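Local coordinates for protein DspB (Aggregatibacter actinomycetemcomitans, PDB 1YHT) that acts as a family 20 glycoside hydrolase, a beta-N-acetylhexosaminidase that releases biofilm, probably by cleaving its N-acetylglucosamine polymer, at residues 257-262 / 305-310; 47-52 / 212-217; 65-70 / 125-130; 71-76 / 83-88. All blocks are in the same frame, centred on the assembly; numbering follows the deposited sequence.

Interaction 2 lies nearest the middle of the chain, inside the barrel, and the other three lie farther out. Interaction 1 is on the opposite side of the chain's centre from interactions 3 and 4, its own centre about 38 Å and 43 Å from theirs. Interactions 1, 2 and 3 are buried and join their segments through side chains: an indole against a helix start, aromatic and guanidinium groups across the barrel, and leucines with one bridging water. Interaction 4 is at the surface and rests on backbone hydrogen bonds. It touches interaction 3 directly, where Gln69 OE1 lies 2.9 Å from Asn84 ND2, a probable hydrogen bond that ties loop 65-70 to the turn at 83-88.

Interaction 1 (257-262 / 305-310); sequences VSLPEL and GVWDGR
Ser258, whose CB leans on the Trp307 indole, donates its backbone N to Glu261 OE1 at 2.8 Å, with an N-H...O angle of 178°. The acceptor is met on its anti side, but out of the carboxylate plane. Glu261 N donates in turn to Ser258 OG at 3.0 Å, which closes a capping box and fixes the first turn of helix 259-264. Trp307 packs against that turn. Leu259 CB sits over one face of the indole, 3.9 Å from the centroid of its six-membered ring and 26° off the normal, a CH-pi contact. The opposite face is covered by Asp308 CB. Leu259 has CG anti to its own N (chi1 178°), and its CD1 runs back to Trp307 CB at 3.7 Å. Near the CZ2 and CH2 atoms of the indole the packing is close: Pro260 CD is 3.4 Å from Trp307 CZ2, and Ser258 CB is 3.6 Å from Trp307 CH2. Trp307 NE1 is satisfied elsewhere, by Asn314 O, which helps to set how the indole is turned. Asp308 OD1 pairs with Arg253 in a salt bridge. Beyond the indole, Leu259 also touches Tyr236 and Val269 on two barrel strands. A loop tryptophan thus packs on a capping-box helix start beside the strands of a (beta/alpha)8 barrel.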
# COMPACT_ATOMS: atom_id res chain seq x y z
N VAL A 257 -14.82 -12.17 3.66
CA VAL A 257 -14.28 -12.87 4.82
C VAL A 257 -13.86 -11.85 5.93
O VAL A 257 -13.29 -10.80 5.67
CB VAL A 257 -13.10 -13.84 4.39
CG1 VAL A 257 -11.90 -13.06 4.00
CG2 VAL A 257 -12.71 -14.75 5.52
N SER A 258 -14.16 -12.17 7.17
CA SER A 258 -13.70 -11.37 8.32
C SER A 258 -12.23 -11.69 8.65
O SER A 258 -11.69 -12.71 8.22
CB SER A 258 -14.55 -11.70 9.55
OG SER A 258 -14.19 -12.97 10.05
N LEU A 259 -11.61 -10.82 9.43
CA LEU A 259 -10.26 -11.05 9.85
C LEU A 259 -10.20 -12.37 10.66
O LEU A 259 -9.33 -13.19 10.39
CB LEU A 259 -9.70 -9.82 10.59
CG LEU A 259 -8.28 -9.96 11.12
CD1 LEU A 259 -7.50 -8.63 11.12
CD2 LEU A 259 -8.30 -10.58 12.48
N PRO A 260 -11.12 -12.59 11.63
CA PRO A 260 -11.04 -13.85 12.34
C PRO A 260 -11.19 -15.07 11.44
O PRO A 260 -10.55 -16.07 11.67
CB PRO A 260 -12.18 -13.76 13.35
CG PRO A 260 -12.35 -12.24 13.58
CD PRO A 260 -12.18 -11.72 12.18
N GLU A 261 -12.05 -14.98 10.44
CA GLU A 261 -12.22 -16.08 9.49
C GLU A 261 -10.93 -16.42 8.76
O GLU A 261 -10.62 -17.60 8.55
CB GLU A 261 -13.36 -15.79 8.54
CG GLU A 261 -14.70 -16.07 9.18
CD GLU A 261 -15.85 -15.37 8.51
OE1 GLU A 261 -15.69 -14.51 7.62
OE2 GLU A 261 -16.99 -15.70 8.90
N LEU A 262 -10.15 -15.39 8.43
CA LEU A 262 -8.86 -15.57 7.79
C LEU A 262 -7.88 -16.23 8.75
O LEU A 262 -7.16 -17.15 8.36
CB LEU A 262 -8.32 -14.22 7.32
CG LEU A 262 -9.04 -13.62 6.08
CD1 LEU A 262 -8.55 -12.21 5.78
CD2 LEU A 262 -8.90 -14.48 4.86
N GLY A 305 -6.19 -6.38 18.54
CA GLY A 305 -7.32 -7.25 18.25
C GLY A 305 -8.57 -6.55 17.75
O GLY A 305 -9.56 -7.20 17.34
N VAL A 306 -8.55 -5.24 17.81
CA VAL A 306 -9.60 -4.43 17.33
C VAL A 306 -9.32 -4.22 15.87
O VAL A 306 -8.41 -3.46 15.52
CB VAL A 306 -9.69 -3.13 18.09
CG1 VAL A 306 -10.80 -2.21 17.51
CG2 VAL A 306 -9.97 -3.39 19.59
N TRP A 307 -10.11 -4.89 15.01
CA TRP A 307 -9.87 -4.90 13.54
C TRP A 307 -11.02 -4.30 12.76
O TRP A 307 -10.80 -3.81 11.66
CB TRP A 307 -9.63 -6.31 13.03
CG TRP A 307 -10.81 -7.19 13.22
CD1 TRP A 307 -11.14 -7.88 14.35
CD2 TRP A 307 -11.85 -7.46 12.27
NE1 TRP A 307 -12.31 -8.57 14.16
CE2 TRP A 307 -12.77 -8.34 12.89
CE3 TRP A 307 -12.10 -7.05 10.96
CZ2 TRP A 307 -13.92 -8.80 12.24
CZ3 TRP A 307 -13.24 -7.51 10.32
CH2 TRP A 307 -14.14 -8.38 10.96
N ASP A 308 -12.25 -4.35 13.30
CA ASP A 308 -13.44 -3.95 12.55
C ASP A 308 -13.82 -2.50 12.88
O ASP A 308 -14.77 -2.22 13.66
CB ASP A 308 -14.59 -4.94 12.77
CG ASP A 308 -15.89 -4.55 12.07
OD1 ASP A 308 -15.89 -3.76 11.11
OD2 ASP A 308 -16.95 -5.03 12.51
N GLY A 309 -13.09 -1.57 12.26
CA GLY A 309 -13.26 -0.15 12.51
C GLY A 309 -13.20 0.11 14.01
O GLY A 309 -12.33 -0.43 14.71
N ARG A 310 -14.14 0.91 14.52
CA ARG A 310 -14.27 1.09 15.98
C ARG A 310 -15.03 0.02 16.72
O ARG A 310 -15.13 0.11 17.96
CB ARG A 310 -14.82 2.47 16.37
CG ARG A 310 -16.09 2.94 15.66
CD ARG A 310 -16.65 4.21 16.36
NE ARG A 310 -16.73 4.02 17.82
CZ ARG A 310 -16.11 4.77 18.74
NH1 ARG A 310 -15.37 5.81 18.38
NH2 ARG A 310 -16.25 4.47 20.04

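Interaction 2 (47-52 / 212-217)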
# COMPACT_ATOMS: atom_id res chain seq x y z
N GLY A 47 9.78 -0.86 15.42
CA GLY A 47 9.11 -1.41 14.22
C GLY A 47 10.09 -2.02 13.27
O GLY A 47 11.34 -1.95 13.49
N ASN A 48 9.57 -2.58 12.17
CA ASN A 48 10.45 -3.24 11.22
C ASN A 48 10.14 -3.15 9.73
O ASN A 48 10.87 -3.75 8.95
CB ASN A 48 10.67 -4.68 11.64
CG ASN A 48 9.41 -5.34 11.88
OD1 ASN A 48 8.43 -5.04 11.21
ND2 ASN A 48 9.38 -6.19 12.89
N PHE A 49 9.12 -2.38 9.32
CA PHE A 49 8.88 -2.19 7.90
C PHE A 49 8.33 -0.83 7.52
O PHE A 49 7.67 -0.13 8.30
CB PHE A 49 8.04 -3.35 7.30
CG PHE A 49 6.57 -3.31 7.62
CD1 PHE A 49 5.71 -2.52 6.87
CD2 PHE A 49 6.03 -4.14 8.60
CE1 PHE A 49 4.34 -2.53 7.08
CE2 PHE A 49 4.64 -4.18 8.84
CZ PHE A 49 3.79 -3.35 8.13
N LEU A 50 8.65 -0.50 6.27
CA LEU A 50 8.08 0.65 5.55
C LEU A 50 7.46 0.12 4.23
O LEU A 50 8.19 -0.33 3.33
CB LEU A 50 9.17 1.69 5.27
CG LEU A 50 8.73 2.91 4.41
CD1 LEU A 50 7.58 3.65 5.00
CD2 LEU A 50 9.92 3.87 4.29
N HIS A 51 6.14 0.10 4.21
CA HIS A 51 5.30 -0.25 3.05
C HIS A 51 5.12 1.00 2.20
O HIS A 51 4.45 1.98 2.58
CB HIS A 51 4.01 -0.88 3.63
CG HIS A 51 2.88 -1.12 2.65
ND1 HIS A 51 1.65 -1.60 3.08
CD2 HIS A 51 2.76 -0.91 1.32
CE1 HIS A 51 0.83 -1.68 2.05
NE2 HIS A 51 1.46 -1.24 0.97
N LEU A 52 5.78 0.97 1.04
CA LEU A 52 5.88 2.14 0.17
C LEU A 52 4.86 2.07 -0.93
O LEU A 52 5.04 1.34 -1.93
CB LEU A 52 7.26 2.26 -0.44
CG LEU A 52 7.62 3.67 -0.93
CD1 LEU A 52 7.72 4.67 0.25
CD2 LEU A 52 8.91 3.67 -1.75
N LYS A 212 7.81 -13.12 -0.69
CA LYS A 212 6.46 -13.29 -0.20
C LYS A 212 5.56 -12.17 -0.71
O LYS A 212 6.02 -11.09 -1.09
CB LYS A 212 6.44 -13.34 1.32
CG LYS A 212 7.15 -14.55 1.86
CD LYS A 212 7.53 -14.26 3.29
CE LYS A 212 8.12 -15.39 3.99
NZ LYS A 212 8.62 -14.94 5.32
N THR A 213 4.27 -12.47 -0.75
CA THR A 213 3.25 -11.58 -1.27
C THR A 213 2.42 -10.97 -0.12
O THR A 213 2.00 -11.66 0.80
CB THR A 213 2.30 -12.40 -2.23
OG1 THR A 213 3.08 -13.06 -3.24
CG2 THR A 213 1.22 -11.54 -2.84
N ARG A 214 2.22 -9.67 -0.21
CA ARG A 214 1.24 -8.96 0.59
C ARG A 214 0.11 -8.47 -0.32
O ARG A 214 0.31 -8.15 -1.51
CB ARG A 214 1.89 -7.81 1.39
CG ARG A 214 2.80 -8.29 2.48
CD ARG A 214 2.19 -8.21 3.90
NE ARG A 214 3.03 -8.93 4.86
CZ ARG A 214 3.99 -8.41 5.63
NH1 ARG A 214 4.22 -7.09 5.65
NH2 ARG A 214 4.74 -9.21 6.39
N MET A 215 -1.09 -8.45 0.24
CA MET A 215 -2.28 -8.07 -0.50
C MET A 215 -3.38 -7.49 0.39
O MET A 215 -3.58 -7.96 1.49
CB MET A 215 -2.82 -9.33 -1.21
CG MET A 215 -3.83 -9.02 -2.21
SD MET A 215 -4.39 -10.56 -3.04
CE MET A 215 -5.45 -11.15 -1.76
N TRP A 216 -4.11 -6.48 -0.12
CA TRP A 216 -5.25 -5.88 0.56
C TRP A 216 -6.38 -6.95 0.67
O TRP A 216 -6.44 -7.87 -0.15
CB TRP A 216 -5.75 -4.61 -0.17
CG TRP A 216 -4.78 -3.46 -0.22
CD1 TRP A 216 -4.21 -2.91 -1.32
CD2 TRP A 216 -4.28 -2.71 0.90
NE1 TRP A 216 -3.39 -1.85 -0.97
CE2 TRP A 216 -3.41 -1.72 0.39
CE3 TRP A 216 -4.55 -2.74 2.28
CZ2 TRP A 216 -2.77 -0.79 1.21
CZ3 TRP A 216 -3.94 -1.84 3.08
CH2 TRP A 216 -3.03 -0.85 2.54
N ASN A 217 -7.25 -6.84 1.67
CA ASN A 217 -8.29 -7.91 1.87
C ASN A 217 -9.52 -7.88 0.96
O ASN A 217 -10.33 -8.76 1.04
CB ASN A 217 -8.78 -7.95 3.31
CG ASN A 217 -9.52 -6.71 3.70
OD1 ASN A 217 -8.92 -5.67 3.91
ND2 ASN A 217 -10.85 -6.81 3.79
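His51 and Trp216 meet inside the (beta/alpha)8 barrel, from strands 49-53 and 212-216. These strands are not neighbours in the parallel sheet, since strands 110-117 and 177-181 lie between them. The backbones stay well apart accordingly: the closest CA pair, His51 and Arg214, is separated by 9.9 Å, and side chains alone span the gap. His51 has CG anti to its backbone N (chi1 170°), which carries the imidazole inward until CE1 is 3.8 Å from Trp216 CZ2 and 4.0 Å from Trp216 CH2. The imidazole and the six-membered ring of Trp216 are inclined at 37°, centroids 5.6 Å apart, so the pair is neither a stack nor edge-to-face. Glu114 ties both residues together from strand 110-117, OE1 hydrogen-bonded to His51 NE2 and OE2 to Trp216 NE1. Tyr272 OH bonds to His51 ND1, so both imidazole nitrogens are engaged and the rotation of the ring is fixed. A bound acetic acid molecule lies about 3 Å from the Trp216 side chain, consistent with a pocket here, though it probably came from the crystallisation liquor.

Arg214 and Phe49 make the second contact. Arg214 NE forms a salt bridge with Glu233 OE1 on the adjacent strand, which holds the guanidinium. Toward Phe49 there is a long, at most weak cation-pi contact: Arg214 CZ is 5.7 Å from the ring centroid and 20° off the normal, and NH1 lies over the ring face, 4.3 Å from Phe49 CE2.

Interaction 3 (65-70 / 125-130); sequences HLLNQR and FKLVQK
With CG anti to the carbonyl carbon in both (chi1 -51° and -68°), Leu67 and Leu127 turn their branches to each other; their CB atoms, set by the backbones, are 3.9 Å apart. Beyond that point the side chains cross at about a right angle. Leu67 CD1 meets Leu127 CD1 at 4.0 Å, while the other branch of Leu67, CD2, reaches the next helix residue, Val128, at CG2, 3.7 Å away. Gln69 is stretched out, with CG anti to its N (chi1 174°), and runs at a slant across Leu127, with OE1 4.0 Å from Leu127 CD2. That amide is held from elsewhere: OE1 accepts from Asn84 ND2, and NE2 donates to the carbonyls of Tyr60 and Ile62. The loop itself is shaped by a type I turn from His65 to Asn68, followed by a G1 beta bulge in which Asn68 and Gln69 both face Ser64. This places the Leu67 carbonyl near the helix. A water donates to Leu67 O at 2.7 Å and to Leu127 O at 2.8 Å, joining loop and helix backbones. Helix 154-171 also backs the cluster, with Leu163 against Leu67 and Phe159 against Val128. The chemistry is therefore divided: leucine and valine branches supply undirected apolar packing, whereas the single water provides the directional polar link and satisfies a carbonyl on each side of the contact.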
# COMPACT_ATOMS: atom_id res chain seq x y z
N HIS A 65 12.85 2.38 -16.12
CA HIS A 65 13.20 2.08 -17.52
C HIS A 65 11.96 1.64 -18.34
O HIS A 65 11.71 2.13 -19.41
CB HIS A 65 14.24 0.94 -17.59
CG HIS A 65 15.66 1.38 -17.41
ND1 HIS A 65 16.14 1.92 -16.24
CD2 HIS A 65 16.73 1.28 -18.25
CE1 HIS A 65 17.43 2.18 -16.38
NE2 HIS A 65 17.81 1.82 -17.60
N LEU A 66 11.18 0.71 -17.78
CA LEU A 66 10.03 0.14 -18.52
C LEU A 66 8.97 1.18 -18.88
O LEU A 66 8.38 1.14 -19.98
CB LEU A 66 9.40 -1.01 -17.70
CG LEU A 66 9.86 -2.45 -17.94
CD1 LEU A 66 11.29 -2.60 -17.86
CD2 LEU A 66 9.24 -3.37 -16.91
N LEU A 67 8.70 2.09 -17.95
CA LEU A 67 7.74 3.17 -18.20
C LEU A 67 8.39 4.45 -18.74
O LEU A 67 7.72 5.43 -18.98
CB LEU A 67 6.92 3.47 -16.96
CG LEU A 67 6.29 2.23 -16.32
CD1 LEU A 67 5.71 2.60 -15.01
CD2 LEU A 67 5.22 1.59 -17.19
N ASN A 68 9.70 4.39 -18.95
CA ASN A 68 10.51 5.46 -19.48
C ASN A 68 10.33 6.81 -18.74
O ASN A 68 9.94 7.81 -19.32
CB ASN A 68 10.34 5.62 -21.02
CG ASN A 68 11.41 6.49 -21.62
OD1 ASN A 68 12.45 6.71 -21.00
ND2 ASN A 68 11.18 6.99 -22.84
N GLN A 69 10.55 6.77 -17.43
CA GLN A 69 10.51 7.91 -16.54
C GLN A 69 11.89 7.96 -15.95
O GLN A 69 12.21 7.22 -15.00
CB GLN A 69 9.46 7.72 -15.43
CG GLN A 69 9.49 8.84 -14.40
CD GLN A 69 8.22 8.94 -13.61
OE1 GLN A 69 7.33 9.72 -13.97
NE2 GLN A 69 8.13 8.16 -12.50
N ARG A 70 12.74 8.76 -16.57
CA ARG A 70 14.16 8.70 -16.31
C ARG A 70 14.64 10.04 -15.72
O ARG A 70 14.20 11.14 -16.12
CB ARG A 70 14.92 8.33 -17.58
CG ARG A 70 14.65 6.91 -18.18
CD ARG A 70 14.87 5.75 -17.21
NE ARG A 70 16.11 5.81 -16.44
CZ ARG A 70 17.32 5.50 -16.90
NH1 ARG A 70 17.48 5.12 -18.17
NH2 ARG A 70 18.39 5.59 -16.12
N PHE A 125 -0.79 3.70 -16.46
CA PHE A 125 -1.46 3.81 -17.78
C PHE A 125 -0.98 5.05 -18.55
O PHE A 125 -0.66 5.01 -19.74
CB PHE A 125 -2.97 3.93 -17.60
CG PHE A 125 -3.65 2.68 -17.04
CD1 PHE A 125 -3.07 1.44 -17.11
CD2 PHE A 125 -4.92 2.78 -16.51
CE1 PHE A 125 -3.74 0.30 -16.64
CE2 PHE A 125 -5.60 1.64 -16.01
CZ PHE A 125 -5.01 0.41 -16.08
N LYS A 126 -0.92 6.18 -17.85
CA LYS A 126 -0.55 7.41 -18.51
C LYS A 126 0.90 7.37 -19.02
O LYS A 126 1.18 7.85 -20.10
CB LYS A 126 -0.78 8.60 -17.59
CG LYS A 126 -2.29 8.83 -17.25
CD LYS A 126 -3.19 8.75 -18.52
CE LYS A 126 -4.62 9.31 -18.34
NZ LYS A 126 -5.34 9.25 -19.69
N LEU A 127 1.83 6.79 -18.25
CA LEU A 127 3.22 6.61 -18.74
C LEU A 127 3.35 5.64 -19.92
O LEU A 127 4.16 5.88 -20.85
CB LEU A 127 4.13 6.16 -17.58
CG LEU A 127 4.36 7.20 -16.49
CD1 LEU A 127 4.95 6.54 -15.25
CD2 LEU A 127 5.24 8.32 -17.03
N VAL A 128 2.62 4.53 -19.85
CA VAL A 128 2.53 3.56 -20.94
C VAL A 128 1.98 4.21 -22.23
O VAL A 128 2.54 4.07 -23.32
CB VAL A 128 1.65 2.37 -20.59
CG1 VAL A 128 1.35 1.52 -21.87
CG2 VAL A 128 2.37 1.48 -19.52
N GLN A 129 0.87 4.92 -22.09
CA GLN A 129 0.33 5.65 -23.22
C GLN A 129 1.35 6.57 -23.89
O GLN A 129 1.45 6.60 -25.12
CB GLN A 129 -0.87 6.49 -22.75
CG GLN A 129 -1.46 7.36 -23.89
CD GLN A 129 -2.77 8.03 -23.50
OE1 GLN A 129 -3.70 7.36 -23.04
NE2 GLN A 129 -2.81 9.37 -23.60
N LYS A 130 2.07 7.34 -23.11
CA LYS A 130 3.06 8.30 -23.66
C LYS A 130 4.19 7.53 -24.38
O LYS A 130 4.57 7.84 -25.50
CB LYS A 130 3.61 9.16 -22.52
CG LYS A 130 4.77 10.12 -22.88
CD LYS A 130 4.30 11.22 -23.81
CE LYS A 130 5.40 12.27 -24.12
NZ LYS A 130 6.62 11.66 -24.76
O HOH W 1 6.40 7.39 -20.26

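Interaction 4 (71-76 / 83-88)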
# COMPACT_ATOMS: atom_id res chain seq x y z
N ALA A 71 15.57 9.92 -14.76
CA ALA A 71 16.16 11.09 -14.09
C ALA A 71 16.83 12.05 -15.09
O ALA A 71 16.70 13.28 -14.99
CB ALA A 71 17.11 10.68 -13.04
N GLU A 72 17.47 11.49 -16.08
CA GLU A 72 18.12 12.27 -17.08
C GLU A 72 17.13 13.10 -17.89
O GLU A 72 17.53 14.17 -18.38
CB GLU A 72 18.98 11.34 -17.95
CG GLU A 72 20.09 11.94 -18.76
CD GLU A 72 21.05 10.84 -19.26
OE1 GLU A 72 21.93 10.43 -18.45
OE2 GLU A 72 20.89 10.37 -20.41
N ASN A 73 15.85 12.65 -18.01
CA ASN A 73 14.78 13.33 -18.78
C ASN A 73 14.04 14.39 -17.95
O ASN A 73 13.33 15.23 -18.48
CB ASN A 73 13.95 12.36 -19.79
CG ASN A 73 12.51 11.72 -19.27
OD1 ASN A 73 11.43 12.42 -19.23
ND2 ASN A 73 12.48 10.33 -19.13
N ALA A 74 14.33 14.43 -16.65
CA ALA A 74 13.55 15.18 -15.70
C ALA A 74 14.10 16.62 -15.49
O ALA A 74 15.26 16.91 -15.78
CB ALA A 74 13.50 14.42 -14.39
N VAL A 75 13.26 17.49 -14.96
CA VAL A 75 13.76 18.78 -14.42
C VAL A 75 13.98 18.60 -12.91
O VAL A 75 13.08 18.16 -12.21
CB VAL A 75 12.82 20.00 -14.85
CG1 VAL A 75 11.40 19.65 -14.74
CG2 VAL A 75 13.10 21.24 -14.02
N GLN A 76 15.19 18.88 -12.43
CA GLN A 76 15.47 18.72 -11.01
C GLN A 76 15.31 20.07 -10.32
O GLN A 76 15.81 21.12 -10.79
CB GLN A 76 16.85 18.09 -10.76
CG GLN A 76 17.08 17.66 -9.31
CD GLN A 76 18.45 17.03 -9.07
OE1 GLN A 76 18.63 16.20 -8.16
NE2 GLN A 76 19.40 17.39 -9.90
N ILE A 83 11.35 16.03 -11.46
CA ILE A 83 10.01 16.23 -11.94
C ILE A 83 9.91 15.72 -13.37
O ILE A 83 10.65 16.16 -14.23
CB ILE A 83 9.64 17.72 -11.91
CG1 ILE A 83 9.71 18.28 -10.47
CG2 ILE A 83 8.26 17.96 -12.57
CD1 ILE A 83 8.73 17.79 -9.52
N ASN A 84 9.00 14.80 -13.62
CA ASN A 84 8.79 14.32 -14.98
C ASN A 84 8.16 15.47 -15.79
O ASN A 84 7.08 15.89 -15.47
CB ASN A 84 7.87 13.08 -14.96
CG ASN A 84 7.57 12.54 -16.36
OD1 ASN A 84 7.44 13.32 -17.32
ND2 ASN A 84 7.47 11.23 -16.50
N PRO A 85 8.85 16.00 -16.82
CA PRO A 85 8.26 17.18 -17.44
C PRO A 85 6.94 16.89 -18.19
O PRO A 85 6.23 17.82 -18.47
CB PRO A 85 9.34 17.66 -18.41
CG PRO A 85 10.09 16.42 -18.77
CD PRO A 85 10.13 15.63 -17.45
N TYR A 86 6.65 15.63 -18.55
CA TYR A 86 5.40 15.33 -19.24
C TYR A 86 4.23 15.25 -18.28
O TYR A 86 3.17 15.79 -18.55
CB TYR A 86 5.44 14.02 -20.05
CG TYR A 86 4.21 13.88 -20.97
CD1 TYR A 86 4.10 14.68 -22.11
CD2 TYR A 86 3.17 13.00 -20.68
CE1 TYR A 86 2.99 14.59 -22.96
CE2 TYR A 86 2.05 12.89 -21.53
CZ TYR A 86 1.97 13.70 -22.67
OH TYR A 86 0.89 13.65 -23.56
N THR A 87 4.42 14.56 -17.16
CA THR A 87 3.36 14.42 -16.20
C THR A 87 3.32 15.57 -15.23
O THR A 87 2.32 15.79 -14.57
CB THR A 87 3.50 13.10 -15.41
OG1 THR A 87 4.68 13.15 -14.59
CG2 THR A 87 3.59 11.96 -16.36
N GLY A 88 4.42 16.29 -15.14
CA GLY A 88 4.55 17.35 -14.15
C GLY A 88 4.64 16.87 -12.70
O GLY A 88 4.47 17.67 -11.77
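A three-stranded antiparallel sheet at the surface, strands 75-76, 82-83 and 90-91, contains this contact on its first pair. Val75 and Ile83 form a hydrogen-bonded antiparallel pair. Val75 N donates to Ile83 O at 3.0 Å with an N-H...O angle of 152°, in the carbonyl plane, and Ile83 N donates to Val75 O at 2.8 Å and 150°, tilted from the plane. Their side chains lie side by side on one face of the sheet. Val75 CG1, between its N and carbonyl carbon (chi1 42°), comes to 3.9 Å from Ile83 CB. Ala74 CB approaches Ile83 O at 3.3 Å. Farther on, the Pro85 ring tucks against the turn before the strand, with CD 3.4 Å from Asn73 O.

Asn84 shapes the departing chain. Its OD1 accepts from Tyr86 N at 2.7 Å, in the amide's carbonyl plane, which makes an Asx turn, and from Thr87 N at 3.3 Å, from well above that plane. Tyr86 makes a cation-pi contact with Lys130 of helix 122-132. Register between the strands thus comes from the paired backbone bonds, to which aliphatic groups at the surface add modest packing, and Asn84 OD1 holds the turn out of the sheet, chiefly through Tyr86 N, with Thr87 N a less well directed second donor.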